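Local structure of putative transcription regulator (Lactobacillus plantarum WCFS1, 3COL) at the interface of chains A and B. The protein probably binds operator DNA as a dimer and regulates transcription, as TetR-family proteins do through an N-terminal helix-turn-helix. Numbering follows the deposited sequence. Chains: chain A/B, Putative transcription regulator.

Contact 1: the interface of chains A and B. Residues chain A 148, 150, 194, 196; chain B 184, 187-188, 191.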
loop_
_atom_site.group_PDB
_atom_site.type_symbol
_atom_site.label_atom_id
_atom_site.label_comp_id
_atom_site.label_asym_id
_atom_site.label_seq_id
_atom_site.Cartn_x
_atom_site.Cartn_y
_atom_site.Cartn_z
ATOM N N LYS A 148 -6.511 19.338 -4.082
ATOM C CA LYS A 148 -6.893 18.984 -5.447
ATOM C C LYS A 148 -8.298 18.393 -5.612
ATOM O O LYS A 148 -8.780 17.648 -4.750
ATOM C CB LYS A 148 -5.867 18.006 -6.027
ATOM C CG LYS A 148 -4.463 18.639 -6.217
ATOM C CD LYS A 148 -3.498 17.674 -6.927
ATOM C CE LYS A 148 -2.183 18.340 -7.330
ATOM N NZ LYS A 148 -1.371 18.612 -6.072
ATOM N N LEU A 150 -9.659 15.829 -6.506
ATOM C CA LEU A 150 -9.454 14.433 -6.766
ATOM C C LEU A 150 -10.186 13.669 -5.680
ATOM O O LEU A 150 -10.508 14.236 -4.627
ATOM C CB LEU A 150 -7.950 14.091 -6.711
ATOM C CG LEU A 150 -7.076 14.583 -7.888
ATOM C CD1 LEU A 150 -5.605 14.359 -7.590
ATOM C CD2 LEU A 150 -7.486 13.894 -9.202
ATOM N N LYS A 194 -2.154 19.336 -2.216
ATOM C CA LYS A 194 -2.595 20.727 -2.261
ATOM C C LYS A 194 -2.933 21.214 -3.657
ATOM O O LYS A 194 -2.381 20.744 -4.644
ATOM C CB LYS A 194 -1.623 21.671 -1.542
ATOM C CG LYS A 194 -0.395 22.061 -2.331
ATOM C CD LYS A 194 0.398 23.130 -1.579
ATOM C CE LYS A 194 1.871 23.066 -1.944
ATOM N NZ LYS A 194 1.995 23.527 -3.339
ATOM N N ASP A 196 -3.139 23.104 -7.009
ATOM C CA ASP A 196 -1.965 23.447 -7.863
ATOM C C ASP A 196 -0.792 22.430 -7.771
ATOM O O ASP A 196 -0.039 22.468 -6.792
ATOM C CB ASP A 196 -1.469 24.837 -7.583
ATOM C CG ASP A 196 -2.411 25.910 -8.097
ATOM O OD1 ASP A 196 -1.915 27.027 -8.325
ATOM O OD2 ASP A 196 -3.622 25.637 -8.267
ATOM O OXT ASP A 196 -0.547 21.573 -8.651
ATOM N N ASP B 184 -4.644 14.688 -14.776
ATOM C CA ASP B 184 -5.194 14.953 -13.427
ATOM C C ASP B 184 -4.442 14.165 -12.335
ATOM O O ASP B 184 -4.130 14.685 -11.243
ATOM C CB ASP B 184 -6.680 14.595 -13.364
ATOM C CG ASP B 184 -7.545 15.480 -14.248
ATOM O OD1 ASP B 184 -7.265 16.687 -14.354
ATOM O OD2 ASP B 184 -8.542 14.970 -14.812
ATOM N N GLN B 187 -0.659 15.137 -11.968
ATOM C CA GLN B 187 -0.407 16.341 -11.184
ATOM C C GLN B 187 -0.145 16.049 -9.695
ATOM O O GLN B 187 0.742 16.621 -9.089
ATOM C CB GLN B 187 -1.526 17.342 -11.371
ATOM C CG GLN B 187 -1.138 18.780 -10.935
ATOM C CD GLN B 187 -2.311 19.726 -11.019
ATOM O OE1 GLN B 187 -3.404 19.448 -10.503
ATOM N NE2 GLN B 187 -2.099 20.860 -11.679
HETATM N N MSE B 188 -0.898 15.134 -9.113
HETATM C CA MSE B 188 -0.660 14.735 -7.735
HETATM C C MSE B 188 0.708 14.065 -7.628
HETATM O O MSE B 188 1.470 14.337 -6.710
HETATM C CB MSE B 188 -1.757 13.769 -7.268
HETATM C CG MSE B 188 -1.429 13.062 -5.922
HETATM SE SE MSE B 188 -2.906 12.050 -5.193
HETATM C CE MSE B 188 -3.840 13.443 -4.223
ATOM N N ASP B 191 3.651 16.548 -8.376
ATOM C CA ASP B 191 3.744 17.533 -7.287
ATOM C C ASP B 191 4.416 16.853 -6.087
ATOM O O ASP B 191 5.291 17.436 -5.444
ATOM C CB ASP B 191 2.360 18.033 -6.871
ATOM C CG ASP B 191 1.808 19.120 -7.801
ATOM O OD1 ASP B 191 2.521 19.585 -8.718
ATOM O OD2 ASP B 191 0.655 19.532 -7.582
HETATM O O HOH W 1 -4.328 21.592 -8.702
#

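Contact 2: the interface of chains A and B. Residues chain A 158, 188, 191-192; chain B 158, 188, 191-192.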
loop_
_atom_site.group_PDB
_atom_site.type_symbol
_atom_site.label_atom_id
_atom_site.label_comp_id
_atom_site.label_asym_id
_atom_site.label_seq_id
_atom_site.Cartn_x
_atom_site.Cartn_y
_atom_site.Cartn_z
ATOM N N VAL A 158 -2.324 8.749 -0.600
ATOM C CA VAL A 158 -0.997 9.350 -0.544
ATOM C C VAL A 158 -0.475 9.519 0.903
ATOM O O VAL A 158 0.713 9.260 1.171
ATOM C CB VAL A 158 -0.888 10.679 -1.382
ATOM C CG1 VAL A 158 -1.731 11.826 -0.783
ATOM C CG2 VAL A 158 0.558 11.127 -1.424
HETATM N N MSE A 188 6.380 16.076 0.770
HETATM C CA MSE A 188 5.886 15.235 -0.344
HETATM C C MSE A 188 4.339 15.048 -0.294
HETATM O O MSE A 188 3.646 15.243 -1.290
HETATM C CB MSE A 188 6.592 13.882 -0.373
HETATM C CG MSE A 188 5.762 12.828 -1.165
HETATM SE SE MSE A 188 6.744 11.165 -1.375
HETATM C CE MSE A 188 7.903 11.573 -2.877
ATOM N N ASP A 191 2.430 18.595 -0.826
ATOM C CA ASP A 191 2.525 18.899 -2.285
ATOM C C ASP A 191 1.572 18.030 -3.137
ATOM O O ASP A 191 0.898 18.534 -4.059
ATOM C CB ASP A 191 3.961 18.735 -2.817
ATOM C CG ASP A 191 4.898 19.817 -2.305
ATOM O OD1 ASP A 191 4.396 20.751 -1.660
ATOM O OD2 ASP A 191 6.128 19.736 -2.541
ATOM N N ALA A 192 1.567 16.725 -2.853
ATOM C CA ALA A 192 0.679 15.763 -3.575
ATOM C C ALA A 192 -0.768 16.228 -3.456
ATOM O O ALA A 192 -1.453 16.321 -4.443
ATOM C CB ALA A 192 0.799 14.402 -2.987
ATOM N N VAL B 158 4.809 6.648 -4.259
ATOM C CA VAL B 158 3.702 7.531 -4.575
ATOM C C VAL B 158 3.201 7.294 -6.002
ATOM O O VAL B 158 1.997 7.404 -6.254
ATOM C CB VAL B 158 4.008 9.031 -4.308
ATOM C CG1 VAL B 158 5.083 9.574 -5.274
ATOM C CG2 VAL B 158 2.705 9.874 -4.370
HETATM N N MSE B 188 -0.898 15.134 -9.113
HETATM C CA MSE B 188 -0.660 14.735 -7.735
HETATM C C MSE B 188 0.708 14.065 -7.628
HETATM O O MSE B 188 1.470 14.337 -6.710
HETATM C CB MSE B 188 -1.757 13.769 -7.268
HETATM C CG MSE B 188 -1.429 13.062 -5.922
HETATM SE SE MSE B 188 -2.906 12.050 -5.193
HETATM C CE MSE B 188 -3.840 13.443 -4.223
ATOM N N ASP B 191 3.651 16.548 -8.376
ATOM C CA ASP B 191 3.744 17.533 -7.287
ATOM C C ASP B 191 4.416 16.853 -6.087
ATOM O O ASP B 191 5.291 17.436 -5.444
ATOM C CB ASP B 191 2.360 18.033 -6.871
ATOM C CG ASP B 191 1.808 19.120 -7.801
ATOM O OD1 ASP B 191 2.521 19.585 -8.718
ATOM O OD2 ASP B 191 0.655 19.532 -7.582
ATOM N N ALA B 192 4.016 15.604 -5.820
ATOM C CA ALA B 192 4.623 14.811 -4.744
ATOM C C ALA B 192 6.135 14.668 -4.899
ATOM O O ALA B 192 6.895 14.958 -3.969
ATOM C CB ALA B 192 3.939 13.444 -4.630
#

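Contact 3: the interface of chains A and B. Residues chain A 149-151, 154; chain B 169, 175, 180, 185.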
loop_
_atom_site.group_PDB
_atom_site.type_symbol
_atom_site.label_atom_id
_atom_site.label_comp_id
_atom_site.label_asym_id
_atom_site.label_seq_id
_atom_site.Cartn_x
_atom_site.Cartn_y
_atom_site.Cartn_z
ATOM N N GLN A 149 -8.954 18.711 -6.730
ATOM C CA GLN A 149 -10.270 18.117 -7.032
ATOM C C GLN A 149 -10.076 16.672 -7.447
ATOM O O GLN A 149 -10.235 16.325 -8.612
ATOM C CB GLN A 149 -11.002 18.886 -8.167
ATOM C CG GLN A 149 -11.169 20.364 -7.898
ATOM C CD GLN A 149 -12.019 20.631 -6.673
ATOM O OE1 GLN A 149 -11.616 21.392 -5.788
ATOM N NE2 GLN A 149 -13.191 19.971 -6.596
ATOM N N LEU A 150 -9.659 15.829 -6.506
ATOM C CA LEU A 150 -9.454 14.433 -6.766
ATOM C C LEU A 150 -10.186 13.669 -5.680
ATOM O O LEU A 150 -10.508 14.236 -4.627
ATOM C CB LEU A 150 -7.950 14.091 -6.711
ATOM C CG LEU A 150 -7.076 14.583 -7.888
ATOM C CD1 LEU A 150 -5.605 14.359 -7.590
ATOM C CD2 LEU A 150 -7.486 13.894 -9.202
ATOM N N PRO A 151 -10.414 12.367 -5.914
ATOM C CA PRO A 151 -11.167 11.588 -4.949
ATOM C C PRO A 151 -10.517 11.573 -3.583
ATOM O O PRO A 151 -9.274 11.586 -3.434
ATOM C CB PRO A 151 -11.195 10.170 -5.542
ATOM C CG PRO A 151 -10.856 10.336 -6.985
ATOM C CD PRO A 151 -9.991 11.554 -7.083
ATOM N N LEU A 154 -7.816 9.085 -3.053
ATOM C CA LEU A 154 -6.470 9.409 -3.546
ATOM C C LEU A 154 -5.642 10.241 -2.562
ATOM O O LEU A 154 -4.444 10.011 -2.392
ATOM C CB LEU A 154 -6.496 10.120 -4.903
ATOM C CG LEU A 154 -6.902 9.401 -6.197
ATOM C CD1 LEU A 154 -6.090 9.892 -7.430
ATOM C CD2 LEU A 154 -6.792 7.981 -6.089
ATOM N N ASN B 169 -10.124 1.971 -7.864
ATOM C CA ASN B 169 -11.358 2.786 -7.825
ATOM C C ASN B 169 -12.204 2.579 -9.063
ATOM O O ASN B 169 -13.410 2.445 -8.969
ATOM C CB ASN B 169 -11.098 4.273 -7.742
ATOM C CG ASN B 169 -10.692 4.731 -6.369
ATOM O OD1 ASN B 169 -10.896 4.038 -5.368
ATOM N ND2 ASN B 169 -10.135 5.943 -6.311
ATOM N N TYR B 175 -16.019 5.512 -9.870
ATOM C CA TYR B 175 -16.257 6.510 -10.911
ATOM C C TYR B 175 -15.849 5.896 -12.249
ATOM O O TYR B 175 -15.188 4.856 -12.281
ATOM C CB TYR B 175 -15.489 7.815 -10.650
ATOM C CG TYR B 175 -14.026 7.637 -10.198
ATOM C CD1 TYR B 175 -13.671 7.775 -8.862
ATOM C CD2 TYR B 175 -13.021 7.298 -11.120
ATOM C CE1 TYR B 175 -12.347 7.602 -8.456
ATOM C CE2 TYR B 175 -11.693 7.154 -10.742
ATOM C CZ TYR B 175 -11.361 7.313 -9.409
ATOM O OH TYR B 175 -10.035 7.166 -9.016
ATOM N N TYR B 180 -11.301 11.014 -14.813
ATOM C CA TYR B 180 -10.025 11.716 -14.722
ATOM C C TYR B 180 -9.122 11.347 -15.892
ATOM O O TYR B 180 -9.269 10.254 -16.497
ATOM C CB TYR B 180 -9.348 11.402 -13.383
ATOM C CG TYR B 180 -10.221 11.785 -12.199
ATOM C CD1 TYR B 180 -10.291 13.104 -11.767
ATOM C CD2 TYR B 180 -11.010 10.820 -11.538
ATOM C CE1 TYR B 180 -11.122 13.472 -10.689
ATOM C CE2 TYR B 180 -11.838 11.164 -10.486
ATOM C CZ TYR B 180 -11.876 12.493 -10.057
ATOM O OH TYR B 180 -12.681 12.836 -9.008
ATOM N N ILE B 185 -4.205 12.895 -12.617
ATOM C CA ILE B 185 -3.572 12.006 -11.650
ATOM C C ILE B 185 -2.062 12.332 -11.566
ATOM O O ILE B 185 -1.494 12.385 -10.479
ATOM C CB ILE B 185 -3.775 10.519 -12.048
ATOM C CG1 ILE B 185 -5.264 10.208 -12.263
ATOM C CG2 ILE B 185 -3.096 9.527 -11.012
ATOM C CD1 ILE B 185 -6.158 10.472 -11.061
#

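Contact 1: the interface of chains A and B
A:Lys148 and B:Asp191 form a salt bridge across the two chains, with NZ 2.7 Å from the carboxylate oxygen OD2. The ammonium group comes in on the anti lone pair of OD2, the one turned away from OD1. A bend at the last torsion (chi4 71°), after an otherwise extended chain, turns NZ towards the acid. On its own side NZ also donates to the backbone carbonyl O of A:Lys194 at 2.8 Å, tilted 18° from the carbonyl plane, and this second bond fixes the ammonium group between the C-terminal tail of A and the helix of B. A methionine in place of A:Lys148 would probably leave the B:Asp191 carboxylate without its charged mate and set the A:Lys194 carbonyl free of its anchor.

A water appears to link the chains as well, 2.6 Å from A:Asp196 N and 2.9 Å from B:Gln187 OE1. A:Asp196 is the poorly ordered C-terminal residue, so this bridge is tentative, and the nearness of its terminal carboxylate to B:Asp191 is doubtful.

The apolar contacts run along the same helix. A:Lys148 CE rests 3.8 Å from B:Gln187 CG, and A:Leu150 CD1 meets both CB and CE of the selenomethionine B:Met188, each at 3.9 Å.

In the fold, the loop ahead of helix 152-171 and the C-terminal tail of A close over one side of helix 182-193 of B.

Contact 2: the interface of chains A and B
The C-terminal helices 182-193 of the two chains pack against each other about the two-fold, next to the paired helices 152-171, in the four-helix arrangement typical of TetR-family dimers. A:Ala192 and B:Ala192 meet methyl to methyl, their CB atoms 3.7 Å apart. Such small side chains let the backbones draw close: A:Ala192 CA lies 3.5 Å from the carbonyl O of B:Met188, and the exchanged pair matches it.

Each selenomethionine flanks the alanine opposite. A:Ala192 CB touches B:Met188 CG at 3.9 Å, while the terminal methyl CE of B:Met188 lies 3.7 Å from A:Ala192 O. In both copies CG stands anti to the backbone N (chi1 159° in A:Met188), and a bend at chi3 (-81° in A) brings CE back to the partner's carbonyl.

Beyond the alanines, B:Asp191 CB packs against A:Asp191 O at 3.2 Å, with the reciprocal contact alike, so the methylene groups rather than the carboxylates press on the opposing backbone.

On the other flank, the valines A:Val158 and B:Val158 lie side by side, pointing the same way, and touch through CG2 at 3.9 Å. They carry the seam from helix 182-193 onto helix 152-171, placing this patch at the two-fold centre of the dimer.

Contact 3: the interface of chains A and B
B:Tyr180 has CG beside its backbone N (chi1 -58°), which brings the phenol end of its ring (CZ and OH) against A:Pro151, whereas B:Tyr175 takes the crowded position between backbone N and carbonyl carbon (chi1 44°) and brings a ring corner to the same proline. A:Pro151 is thus held by two tyrosines: its CG meets B:Tyr175 CE1 at 3.4 Å, and its CD meets B:Tyr180 CZ at 3.6 Å. The proline and B:Tyr175 cross at about a right angle, whereas the proline and B:Tyr180 side chains reach towards each other from opposite directions.

The two rings also brace each other. An edge carbon of B:Tyr180, CE2, sits over the centre of the B:Tyr175 face, 3.9 Å above its plane. B:Asn169 fixes the far end of B:Tyr175, its ND2 donating to the phenol OH at 3.0 Å in a nearly straight bond (165° at H) lying in the amide plane. This second-shell link probably limits how far the ring can move away from the proline.

Aliphatic groups fill in beside the rings. A:Leu150 turns its CD2 methyl to B:Tyr180 CD1 at 3.9 Å, and A:Leu154 CD1 meets B:Ile185 CD1 at 3.7 Å, those side chains crossing almost perpendicularly.

In the fold, the start of helix 152-171 of A and the loop leading into it rest against the segment of B that joins helix 152-171 to helix 182-193, and against the first turn of the latter.

Contacts 1 and 2 lie about 7 Å apart between the centres of their C-alpha atoms and share B:Met188 and B:Asp191, so one helix, 182-193 of B, serves both the salt bridge of contact 1 and the alanine seam. Contact 3 is centred about 10 Å from contact 1, with A:Leu150 as the common residue, and about 14 Å from contact 2. Contact 1 thus joins the other two through shared residues, contact 2 lying at the two-fold and contact 3 farther out, and the symmetry repeats contacts 1 and 3 with the chains exchanged. Such a surface fits the dimer expected of a TetR-family regulator, which would hold two DNA-binding domains together.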